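Local atomic coordinates of 2-nitropropane dioxygenase (PDB entry 3BW2), a protein that probably catalyses the oxidative denitrification of alkyl nitronates, using molecular oxygen and a bound FMN cofactor. Residues L40-K45 against V67-P72; T151-E156 against G178-H183; T271-R276 against A292-V297. All coordinates share one frame; numbering follows the deposited sequence.

Along the chain the three contacts follow in series: interaction 1 closes before interaction 2 opens, and interaction 2 before interaction 3. Their centres form a near-equilateral triangle, with interactions 1 and 2 as well as 1 and 3 about 16 Å apart, and 2 and 3 about 14 Å. Interactions 1 and 2 both reach the parallel sheet of the TIM barrel and both touch FMN. Interactions 2 and 3 share the small antiparallel sheet, where strands 178-179 and 275-278 are neighbours. Side chains link them further: Tyr44 OH lies 2.7 Å from Tyr294 OH, and His179 NE2 2.6 Å from Thr271 OG1. The barrel, the small sheet and the start of helix 296-311 are thus connected beside the flavin.

Interaction 1: L40-K45 against V67-P72; sequences LAAGYK and VNVFMP. With FMN (flavin mononucleotide), chain B.
Phe70 and Tyr44 both carry CG anti to their own carbonyl carbon (chi1 -63° and -54°), and the two rings meet edge to face. The CE2 corner of Phe70 meets the face of Tyr44 off-centre, toward the rim, with Phe70 CE2 3.6 Å from Tyr44 CZ, and the planes stand 78° apart. One face of the Phe70 ring receives the backbone of Gly43: its CA sits 3.6 Å from the Phe70 ring centroid, a CH-pi contact in which the lack of a side chain permits so close an approach. The backbones of the two segments pair as parallel strands. Asn68 N donates to Leu40 O at 3.0 Å, and Ala42 N donates to Asn68 O at 2.9 Å, in the carbonyl plane. These bonds join strands 38-41 and 65-70, the two strands of a right-handed beta-alpha-beta unit of the TIM barrel, connected through helix 47-60. The C-terminal ends of both strands face the flavin, as is usual for cofactor sites in this fold. Asn68 OD1 accepts the N3-H of FMN at 2.9 Å, while Asn68 ND2 is hydrogen-bonded to Ser127 OG on the adjoining strand. A water accepts from Gly43 N at 3.0 Å and can donate to Asn68 OD1 and FMN O4, though its two protons face more acceptors than they can serve. On the face opposite Asn68, Ala42 CB packs 4.1 Å from Val69 CG1.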
loop_
_atom_site.group_PDB
_atom_site.type_symbol
_atom_site.label_atom_id
_atom_site.label_comp_id
_atom_site.label_asym_id
_atom_site.label_seq_id
_atom_site.Cartn_x
_atom_site.Cartn_y
_atom_site.Cartn_z
ATOM N N LEU A 40 -23.227 -10.372 -5.243
ATOM C CA LEU A 40 -24.254 -10.096 -4.249
ATOM C C LEU A 40 -23.545 -10.265 -2.909
ATOM O O LEU A 40 -22.612 -11.066 -2.790
ATOM C CB LEU A 40 -25.407 -11.103 -4.345
ATOM C CG LEU A 40 -26.374 -10.991 -5.523
ATOM C CD1 LEU A 40 -27.396 -12.124 -5.446
ATOM C CD2 LEU A 40 -27.074 -9.637 -5.487
ATOM N N ALA A 41 -23.976 -9.509 -1.909
ATOM C CA ALA A 41 -23.376 -9.589 -0.585
ATOM C C ALA A 41 -24.375 -10.229 0.366
ATOM O O ALA A 41 -25.459 -9.692 0.572
ATOM C CB ALA A 41 -23.009 -8.192 -0.092
ATOM N N ALA A 42 -24.016 -11.373 0.943
ATOM C CA ALA A 42 -24.914 -12.048 1.878
ATOM C C ALA A 42 -24.600 -11.630 3.319
ATOM O O ALA A 42 -25.307 -12.001 4.260
ATOM C CB ALA A 42 -24.791 -13.568 1.718
ATOM N N GLY A 43 -23.531 -10.852 3.480
ATOM C CA GLY A 43 -23.136 -10.392 4.799
ATOM C C GLY A 43 -24.227 -9.616 5.514
ATOM O O GLY A 43 -24.803 -8.679 4.964
ATOM N N TYR A 44 -24.506 -10.025 6.748
ATOM C CA TYR A 44 -25.522 -9.407 7.597
ATOM C C TYR A 44 -26.972 -9.688 7.196
ATOM O O TYR A 44 -27.892 -9.221 7.865
ATOM C CB TYR A 44 -25.286 -7.891 7.696
ATOM C CG TYR A 44 -23.880 -7.535 8.142
ATOM C CD1 TYR A 44 -23.315 -8.133 9.271
ATOM C CD2 TYR A 44 -23.109 -6.624 7.426
ATOM C CE1 TYR A 44 -22.018 -7.835 9.672
ATOM C CE2 TYR A 44 -21.800 -6.314 7.821
ATOM C CZ TYR A 44 -21.264 -6.926 8.944
ATOM O OH TYR A 44 -19.974 -6.637 9.341
ATOM N N LYS A 45 -27.187 -10.435 6.116
ATOM C CA LYS A 45 -28.554 -10.770 5.705
ATOM C C LYS A 45 -28.896 -12.157 6.230
ATOM O O LYS A 45 -28.014 -12.886 6.675
ATOM C CB LYS A 45 -28.699 -10.793 4.180
ATOM C CG LYS A 45 -28.326 -9.505 3.461
ATOM C CD LYS A 45 -29.018 -9.434 2.106
ATOM C CE LYS A 45 -28.164 -8.738 1.053
ATOM N NZ LYS A 45 -27.603 -7.425 1.480
ATOM N N VAL A 67 -21.730 -14.661 -5.045
ATOM C CA VAL A 67 -22.391 -14.393 -3.777
ATOM C C VAL A 67 -21.286 -14.515 -2.726
ATOM O O VAL A 67 -20.544 -15.495 -2.707
ATOM C CB VAL A 67 -23.518 -15.425 -3.476
ATOM C CG1 VAL A 67 -24.138 -15.136 -2.112
ATOM C CG2 VAL A 67 -24.590 -15.362 -4.559
ATOM N N ASN A 68 -21.172 -13.514 -1.862
ATOM C CA ASN A 68 -20.137 -13.513 -0.836
ATOM C C ASN A 68 -20.724 -13.783 0.542
ATOM O O ASN A 68 -21.781 -13.259 0.885
ATOM C CB ASN A 68 -19.405 -12.159 -0.872
ATOM C CG ASN A 68 -18.452 -11.964 0.293
ATOM O OD1 ASN A 68 -18.831 -11.424 1.333
ATOM N ND2 ASN A 68 -17.210 -12.402 0.124
ATOM N N VAL A 69 -20.052 -14.618 1.326
ATOM C CA VAL A 69 -20.537 -14.924 2.669
ATOM C C VAL A 69 -19.443 -14.714 3.718
ATOM O O VAL A 69 -18.253 -14.880 3.434
ATOM C CB VAL A 69 -21.070 -16.378 2.771
ATOM C CG1 VAL A 69 -22.106 -16.631 1.685
ATOM C CG2 VAL A 69 -19.941 -17.356 2.664
ATOM N N PHE A 70 -19.852 -14.327 4.924
ATOM C CA PHE A 70 -18.906 -14.098 6.011
ATOM C C PHE A 70 -18.698 -15.374 6.814
ATOM O O PHE A 70 -19.649 -16.117 7.073
ATOM C CB PHE A 70 -19.411 -13.011 6.964
ATOM C CG PHE A 70 -19.556 -11.653 6.335
ATOM C CD1 PHE A 70 -18.918 -11.342 5.137
ATOM C CD2 PHE A 70 -20.288 -10.657 6.981
ATOM C CE1 PHE A 70 -19.003 -10.059 4.595
ATOM C CE2 PHE A 70 -20.379 -9.371 6.447
ATOM C CZ PHE A 70 -19.734 -9.073 5.252
ATOM N N MET A 71 -17.452 -15.623 7.204
ATOM C CA MET A 71 -17.127 -16.793 8.004
ATOM C C MET A 71 -17.588 -16.534 9.428
ATOM O O MET A 71 -17.513 -15.401 9.917
ATOM C CB MET A 71 -15.615 -17.038 8.025
ATOM C CG MET A 71 -15.003 -17.399 6.688
ATOM S SD MET A 71 -15.710 -18.923 6.042
ATOM C CE MET A 71 -15.311 -20.065 7.353
ATOM N N PRO A 72 -18.090 -17.575 10.113
ATOM C CA PRO A 72 -18.540 -17.383 11.493
ATOM C C PRO A 72 -17.342 -16.918 12.317
ATOM O O PRO A 72 -16.207 -17.299 12.033
ATOM C CB PRO A 72 -19.011 -18.777 11.901
ATOM C CG PRO A 72 -19.507 -19.352 10.613
ATOM C CD PRO A 72 -18.438 -18.921 9.627
HETATM N N1 FMN B . -15.790 -7.621 0.855
HETATM C C2 FMN B . -16.468 -8.816 1.150
HETATM O O2 FMN B . -15.921 -9.898 0.955
HETATM N N3 FMN B . -17.759 -8.791 1.652
HETATM C C4 FMN B . -18.449 -7.612 1.883
HETATM O O4 FMN B . -19.610 -7.641 2.330
HETATM C C4A FMN B . -17.787 -6.390 1.579
HETATM N N5 FMN B . -18.430 -5.168 1.761
HETATM C C5A FMN B . -17.812 -3.957 1.440
HETATM C C6 FMN B . -18.517 -2.740 1.621
HETATM C C7 FMN B . -17.939 -1.462 1.302
HETATM C C7M FMN B . -18.972 -0.431 0.787
HETATM C C8 FMN B . -16.608 -1.513 0.746
HETATM C C8M FMN B . -16.087 -0.487 -0.261
HETATM C C9 FMN B . -15.873 -2.730 0.580
HETATM C C9A FMN B . -16.477 -3.963 0.923
HETATM N N10 FMN B . -15.800 -5.201 0.754
HETATM C C10 FMN B . -16.447 -6.416 1.065
HETATM C "C1'" FMN B . -14.315 -5.234 0.385
HETATM C "C2'" FMN B . -14.220 -5.522 -1.134
HETATM O "O2'" FMN B . -14.328 -6.923 -1.340
HETATM C "C3'" FMN B . -12.845 -5.084 -1.747
HETATM O "O3'" FMN B . -11.838 -5.780 -1.013
HETATM C "C4'" FMN B . -12.559 -3.576 -1.657
HETATM O "O4'" FMN B . -13.732 -2.884 -2.085
HETATM C "C5'" FMN B . -11.354 -3.188 -2.566
HETATM O "O5'" FMN B . -11.061 -1.763 -2.505
HETATM P P FMN B . -11.714 -0.574 -3.419
HETATM O O1P FMN B . -11.784 -1.566 -4.530
HETATM O O2P FMN B . -10.431 0.122 -3.002
HETATM O O3P FMN B . -12.846 -0.612 -2.410
HETATM O O HOH W 1 -21.234 -9.953 1.822
#

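Interaction 2: T151-E156 against G178-H183; sequences TATTPE and GHQGTH. With FMN (flavin mononucleotide), chain B.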
loop_
_atom_site.group_PDB
_atom_site.type_symbol
_atom_site.label_atom_id
_atom_site.label_comp_id
_atom_site.label_asym_id
_atom_site.label_seq_id
_atom_site.Cartn_x
_atom_site.Cartn_y
_atom_site.Cartn_z
ATOM N N THR A 151 -10.594 -14.414 0.340
ATOM C CA THR A 151 -9.667 -13.297 0.500
ATOM C C THR A 151 -8.492 -13.644 1.418
ATOM O O THR A 151 -8.645 -14.375 2.401
ATOM C CB THR A 151 -10.380 -12.051 1.084
ATOM O OG1 THR A 151 -11.251 -11.492 0.096
ATOM C CG2 THR A 151 -9.356 -10.990 1.520
ATOM N N ALA A 152 -7.322 -13.109 1.081
ATOM C CA ALA A 152 -6.105 -13.291 1.864
ATOM C C ALA A 152 -5.408 -11.934 1.857
ATOM O O ALA A 152 -5.461 -11.223 0.856
ATOM C CB ALA A 152 -5.208 -14.347 1.226
ATOM N N THR A 153 -4.762 -11.570 2.960
ATOM C CA THR A 153 -4.079 -10.280 3.030
ATOM C C THR A 153 -2.557 -10.428 3.151
ATOM O O THR A 153 -1.828 -9.433 3.153
ATOM C CB THR A 153 -4.605 -9.432 4.211
ATOM O OG1 THR A 153 -4.304 -10.083 5.449
ATOM C CG2 THR A 153 -6.124 -9.248 4.099
ATOM N N THR A 154 -2.098 -11.675 3.246
ATOM C CA THR A 154 -0.674 -11.996 3.361
ATOM C C THR A 154 -0.395 -13.267 2.569
ATOM O O THR A 154 -1.316 -14.022 2.235
ATOM C CB THR A 154 -0.259 -12.298 4.819
ATOM O OG1 THR A 154 -0.947 -13.476 5.267
ATOM C CG2 THR A 154 -0.595 -11.138 5.737
ATOM N N PRO A 155 0.879 -13.524 2.249
ATOM C CA PRO A 155 1.144 -14.752 1.499
ATOM C C PRO A 155 0.814 -15.988 2.342
ATOM O O PRO A 155 0.452 -17.036 1.806
ATOM C CB PRO A 155 2.631 -14.630 1.132
ATOM C CG PRO A 155 3.183 -13.681 2.157
ATOM C CD PRO A 155 2.083 -12.679 2.339
ATOM N N GLU A 156 0.915 -15.861 3.662
ATOM C CA GLU A 156 0.597 -16.979 4.549
ATOM C C GLU A 156 -0.885 -17.314 4.420
ATOM O O GLU A 156 -1.253 -18.474 4.264
ATOM C CB GLU A 156 0.908 -16.637 6.010
ATOM C CG GLU A 156 2.386 -16.591 6.367
ATOM C CD GLU A 156 3.125 -15.453 5.683
ATOM O OE1 GLU A 156 2.580 -14.327 5.628
ATOM O OE2 GLU A 156 4.260 -15.685 5.211
ATOM N N GLY A 178 -13.539 -0.727 3.048
ATOM C CA GLY A 178 -14.282 -1.715 3.808
ATOM C C GLY A 178 -13.388 -2.575 4.683
ATOM O O GLY A 178 -12.254 -2.198 4.990
ATOM N N HIS A 179 -13.888 -3.742 5.076
ATOM C CA HIS A 179 -13.135 -4.632 5.953
ATOM C C HIS A 179 -11.944 -5.366 5.355
ATOM O O HIS A 179 -12.018 -5.916 4.255
ATOM C CB HIS A 179 -14.059 -5.685 6.573
ATOM C CG HIS A 179 -14.897 -5.170 7.700
ATOM N ND1 HIS A 179 -16.097 -4.522 7.501
ATOM C CD2 HIS A 179 -14.703 -5.200 9.038
ATOM C CE1 HIS A 179 -16.607 -4.178 8.671
ATOM N NE2 HIS A 179 -15.781 -4.578 9.620
ATOM N N GLN A 180 -10.844 -5.372 6.101
ATOM C CA GLN A 180 -9.655 -6.098 5.691
ATOM C C GLN A 180 -10.069 -7.548 5.904
ATOM O O GLN A 180 -10.643 -7.878 6.946
ATOM C CB GLN A 180 -8.477 -5.757 6.602
ATOM C CG GLN A 180 -7.759 -4.475 6.230
ATOM C CD GLN A 180 -7.048 -4.598 4.899
ATOM O OE1 GLN A 180 -7.444 -3.982 3.908
ATOM N NE2 GLN A 180 -5.995 -5.413 4.866
ATOM N N GLY A 181 -9.791 -8.403 4.922
ATOM C CA GLY A 181 -10.163 -9.803 5.026
ATOM C C GLY A 181 -9.175 -10.703 5.753
ATOM O O GLY A 181 -8.948 -11.840 5.336
ATOM N N THR A 182 -8.578 -10.200 6.832
ATOM C CA THR A 182 -7.635 -10.998 7.615
ATOM C C THR A 182 -8.402 -12.194 8.192
ATOM O O THR A 182 -9.568 -12.070 8.563
ATOM C CB THR A 182 -7.032 -10.173 8.771
ATOM O OG1 THR A 182 -8.084 -9.512 9.474
ATOM C CG2 THR A 182 -6.059 -9.134 8.248
ATOM N N HIS A 183 -7.750 -13.350 8.266
ATOM C CA HIS A 183 -8.403 -14.556 8.766
ATOM C C HIS A 183 -8.604 -14.528 10.275
ATOM O O HIS A 183 -9.467 -15.225 10.814
ATOM C CB HIS A 183 -7.599 -15.790 8.343
ATOM C CG HIS A 183 -7.483 -15.947 6.857
ATOM N ND1 HIS A 183 -6.796 -16.984 6.266
ATOM C CD2 HIS A 183 -7.971 -15.194 5.842
ATOM C CE1 HIS A 183 -6.862 -16.864 4.951
ATOM N NE2 HIS A 183 -7.570 -15.785 4.668
HETATM N N1 FMN B . -15.790 -7.621 0.855
HETATM C C2 FMN B . -16.468 -8.816 1.150
HETATM O O2 FMN B . -15.921 -9.898 0.955
HETATM N N3 FMN B . -17.759 -8.791 1.652
HETATM C C4 FMN B . -18.449 -7.612 1.883
HETATM O O4 FMN B . -19.610 -7.641 2.330
HETATM C C4A FMN B . -17.787 -6.390 1.579
HETATM N N5 FMN B . -18.430 -5.168 1.761
HETATM C C5A FMN B . -17.812 -3.957 1.440
HETATM C C6 FMN B . -18.517 -2.740 1.621
HETATM C C7 FMN B . -17.939 -1.462 1.302
HETATM C C7M FMN B . -18.972 -0.431 0.787
HETATM C C8 FMN B . -16.608 -1.513 0.746
HETATM C C8M FMN B . -16.087 -0.487 -0.261
HETATM C C9 FMN B . -15.873 -2.730 0.580
HETATM C C9A FMN B . -16.477 -3.963 0.923
HETATM N N10 FMN B . -15.800 -5.201 0.754
HETATM C C10 FMN B . -16.447 -6.416 1.065
HETATM C "C1'" FMN B . -14.315 -5.234 0.385
HETATM C "C2'" FMN B . -14.220 -5.522 -1.134
HETATM O "O2'" FMN B . -14.328 -6.923 -1.340
HETATM C "C3'" FMN B . -12.845 -5.084 -1.747
HETATM O "O3'" FMN B . -11.838 -5.780 -1.013
HETATM C "C4'" FMN B . -12.559 -3.576 -1.657
HETATM O "O4'" FMN B . -13.732 -2.884 -2.085
HETATM C "C5'" FMN B . -11.354 -3.188 -2.566
HETATM O "O5'" FMN B . -11.061 -1.763 -2.505
HETATM P P FMN B . -11.714 -0.574 -3.419
HETATM O O1P FMN B . -11.784 -1.566 -4.530
HETATM O O2P FMN B . -10.431 0.122 -3.002
HETATM O O3P FMN B . -12.846 -0.612 -2.410
HETATM O O HOH W 2 -10.883 -13.437 4.396
#
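His183 reaches across to the end of strand 147-152 and bonds the carbonyl oxygen of Thr151. Its CB starts alongside the other segment rather than at it, and CG stands anti to the carbonyl carbon of His183 (chi1 -61°). ND1 is anti to CA, leaving CD2 on the CA side of the ring, where it lies 3.6 Å from Thr151 O. CE1, on the other flank of the tip, is 4.0 Å from that same Thr151 O. Between them NE2 donates to Thr151 O at 2.9 Å. The N-H...O angle of 157° makes this a fairly straight bond, and the oxygen is only 3° out of the imidazole plane, so the ring approaches by its edge. The bond requires a proton on NE2. Thr151 O has a second donor in a water, which also donates to Gly181 O at 2.7 Å and so bridges the two backbones.

The rest of the interface is van der Waals packing, most of it around Gly181. Thr151 CG2 rests 3.8 Å from Gly181 CA, an approach made possible by the missing side chain. Thr153 CG2 fits against the same backbone, 3.8 Å from Gly181 C, while Thr153 OG1 meets the methyl Thr182 CG2 at 3.4 Å.

At the other end of this loop Gly178 CA lies 3.7 Å from FMN C9, over which the backbone passes. Gly181 N donates to OE1 of Gln172, the residue whose NE2 is hydrogen-bonded to FMN. The Glu157 carboxylate bonds both Thr153 N and His183 N. The loop therefore runs from strand 178-179, past the ends of barrel strands 147-152 and 168-172, to the start of helix 155-163, where Glu156 makes a salt bridge with Arg326 of the second subunit.

Interaction 3: T271-R276 against A292-V297; sequences TGRPAR and AAYPDV
Tyr294 has its ring sandwiched between Arg273 and its own neighbour Pro295. On one face lies the aliphatic part of Arg273, with CD 4.1 Å from the Tyr294 ring centroid in a CH-pi contact. The opposite face carries Pro295 CB, 3.6 Å above the ring plane and over its centre, the peptide between Tyr294 and Pro295 being cis. At the edge, Thr271 O approaches Tyr294 CD1 to 3.3 Å, and Thr271 CB lies in the ring plane. The guanidinium of Arg273 stands nearly perpendicular to the ring, at 87°, with Tyr294 CD2 at its rim.

Away from the ring the packing is against main chain: Val297 CB lies 3.3 Å from Thr271 C. Gly272 has no CB that would run into Ala293 O and Val297 CG2, and its positive phi independently suits glycine. Gly272 O takes a weak bond from Ala293 N at 3.1 Å, with an angle of 129°, and a CA-H...O contact from Ala292.

The polar ends reach other loops of the fold: Tyr294 OH bonds Tyr44 OH, and Arg273 NH2 bonds Thr182 OG1. The join to helix 296-311 therefore depends mainly on shape fit, the more directional bonds of Tyr294 and Arg273 going outside the segments.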
loop_
_atom_site.group_PDB
_atom_site.type_symbol
_atom_site.label_atom_id
_atom_site.label_comp_id
_atom_site.label_asym_id
_atom_site.label_seq_id
_atom_site.Cartn_x
_atom_site.Cartn_y
_atom_site.Cartn_z
ATOM N N THR A 271 -17.055 -1.335 13.715
ATOM C CA THR A 271 -17.386 -2.752 13.820
ATOM C C THR A 271 -16.510 -3.622 14.717
ATOM O O THR A 271 -16.832 -4.786 14.946
ATOM C CB THR A 271 -17.378 -3.384 12.424
ATOM O OG1 THR A 271 -16.034 -3.404 11.931
ATOM C CG2 THR A 271 -18.234 -2.564 11.461
ATOM N N GLY A 272 -15.402 -3.075 15.208
ATOM C CA GLY A 272 -14.531 -3.866 16.055
ATOM C C GLY A 272 -13.498 -4.650 15.265
ATOM O O GLY A 272 -12.757 -5.451 15.833
ATOM N N ARG A 273 -13.458 -4.435 13.954
ATOM C CA ARG A 273 -12.486 -5.101 13.090
ATOM C C ARG A 273 -11.946 -4.021 12.151
ATOM O O ARG A 273 -12.668 -3.096 11.783
ATOM C CB ARG A 273 -13.148 -6.232 12.287
ATOM C CG ARG A 273 -12.334 -7.537 12.222
ATOM C CD ARG A 273 -13.141 -8.655 11.551
ATOM N NE ARG A 273 -12.517 -9.981 11.625
ATOM C CZ ARG A 273 -11.439 -10.361 10.939
ATOM N NH1 ARG A 273 -10.966 -11.595 11.078
ATOM N NH2 ARG A 273 -10.829 -9.518 10.117
ATOM N N PRO A 274 -10.668 -4.119 11.758
ATOM C CA PRO A 274 -10.070 -3.121 10.864
ATOM C C PRO A 274 -10.780 -2.976 9.524
ATOM O O PRO A 274 -10.874 -3.932 8.748
ATOM C CB PRO A 274 -8.634 -3.615 10.708
ATOM C CG PRO A 274 -8.366 -4.289 12.028
ATOM C CD PRO A 274 -9.648 -5.073 12.234
ATOM N N ALA A 275 -11.269 -1.770 9.255
ATOM C CA ALA A 275 -11.973 -1.487 8.010
ATOM C C ALA A 275 -11.644 -0.058 7.580
ATOM O O ALA A 275 -11.637 0.850 8.409
ATOM C CB ALA A 275 -13.477 -1.655 8.218
ATOM N N ARG A 276 -11.372 0.141 6.292
ATOM C CA ARG A 276 -11.014 1.471 5.797
ATOM C C ARG A 276 -12.235 2.330 5.474
ATOM O O ARG A 276 -13.066 1.975 4.632
ATOM C CB ARG A 276 -10.111 1.355 4.567
ATOM C CG ARG A 276 -9.615 2.696 4.034
ATOM C CD ARG A 276 -8.662 2.506 2.867
ATOM N NE ARG A 276 -7.421 1.848 3.271
ATOM C CZ ARG A 276 -6.446 2.428 3.968
ATOM N NH1 ARG A 276 -6.548 3.695 4.352
ATOM N NH2 ARG A 276 -5.360 1.735 4.285
ATOM N N ALA A 292 -10.822 -4.649 19.661
ATOM C CA ALA A 292 -10.918 -5.707 18.667
ATOM C C ALA A 292 -12.016 -6.641 19.158
ATOM O O ALA A 292 -11.763 -7.550 19.943
ATOM C CB ALA A 292 -9.593 -6.450 18.559
ATOM N N ALA A 293 -13.243 -6.398 18.710
ATOM C CA ALA A 293 -14.378 -7.215 19.125
ATOM C C ALA A 293 -15.450 -7.230 18.044
ATOM O O ALA A 293 -16.396 -6.449 18.088
ATOM C CB ALA A 293 -14.960 -6.671 20.433
ATOM N N TYR A 294 -15.292 -8.133 17.082
ATOM C CA TYR A 294 -16.221 -8.269 15.967
ATOM C C TYR A 294 -16.982 -9.591 16.076
ATOM O O TYR A 294 -16.410 -10.608 16.455
ATOM C CB TYR A 294 -15.443 -8.237 14.648
ATOM C CG TYR A 294 -16.308 -8.423 13.429
ATOM C CD1 TYR A 294 -16.938 -7.338 12.827
ATOM C CD2 TYR A 294 -16.523 -9.692 12.893
ATOM C CE1 TYR A 294 -17.764 -7.509 11.720
ATOM C CE2 TYR A 294 -17.346 -9.876 11.784
ATOM C CZ TYR A 294 -17.962 -8.781 11.204
ATOM O OH TYR A 294 -18.774 -8.951 10.105
ATOM N N PRO A 295 -18.280 -9.601 15.730
ATOM C CA PRO A 295 -19.089 -8.479 15.251
ATOM C C PRO A 295 -19.752 -7.731 16.403
ATOM O O PRO A 295 -20.674 -6.943 16.192
ATOM C CB PRO A 295 -20.110 -9.167 14.358
ATOM C CG PRO A 295 -20.403 -10.412 15.145
ATOM C CD PRO A 295 -19.021 -10.870 15.593
ATOM N N ASP A 296 -19.275 -7.983 17.618
ATOM C CA ASP A 296 -19.823 -7.343 18.814
ATOM C C ASP A 296 -19.994 -5.835 18.638
ATOM O O ASP A 296 -21.081 -5.295 18.851
ATOM C CB ASP A 296 -18.916 -7.612 20.015
ATOM C CG ASP A 296 -18.772 -9.095 20.323
ATOM O OD1 ASP A 296 -18.296 -9.846 19.445
ATOM O OD2 ASP A 296 -19.134 -9.506 21.445
ATOM N N VAL A 297 -18.914 -5.157 18.260
ATOM C CA VAL A 297 -18.963 -3.712 18.069
ATOM C C VAL A 297 -19.911 -3.347 16.933
ATOM O O VAL A 297 -20.642 -2.358 17.016
ATOM C CB VAL A 297 -17.551 -3.144 17.792
ATOM C CG1 VAL A 297 -17.630 -1.658 17.493
ATOM C CG2 VAL A 297 -16.658 -3.389 19.007
#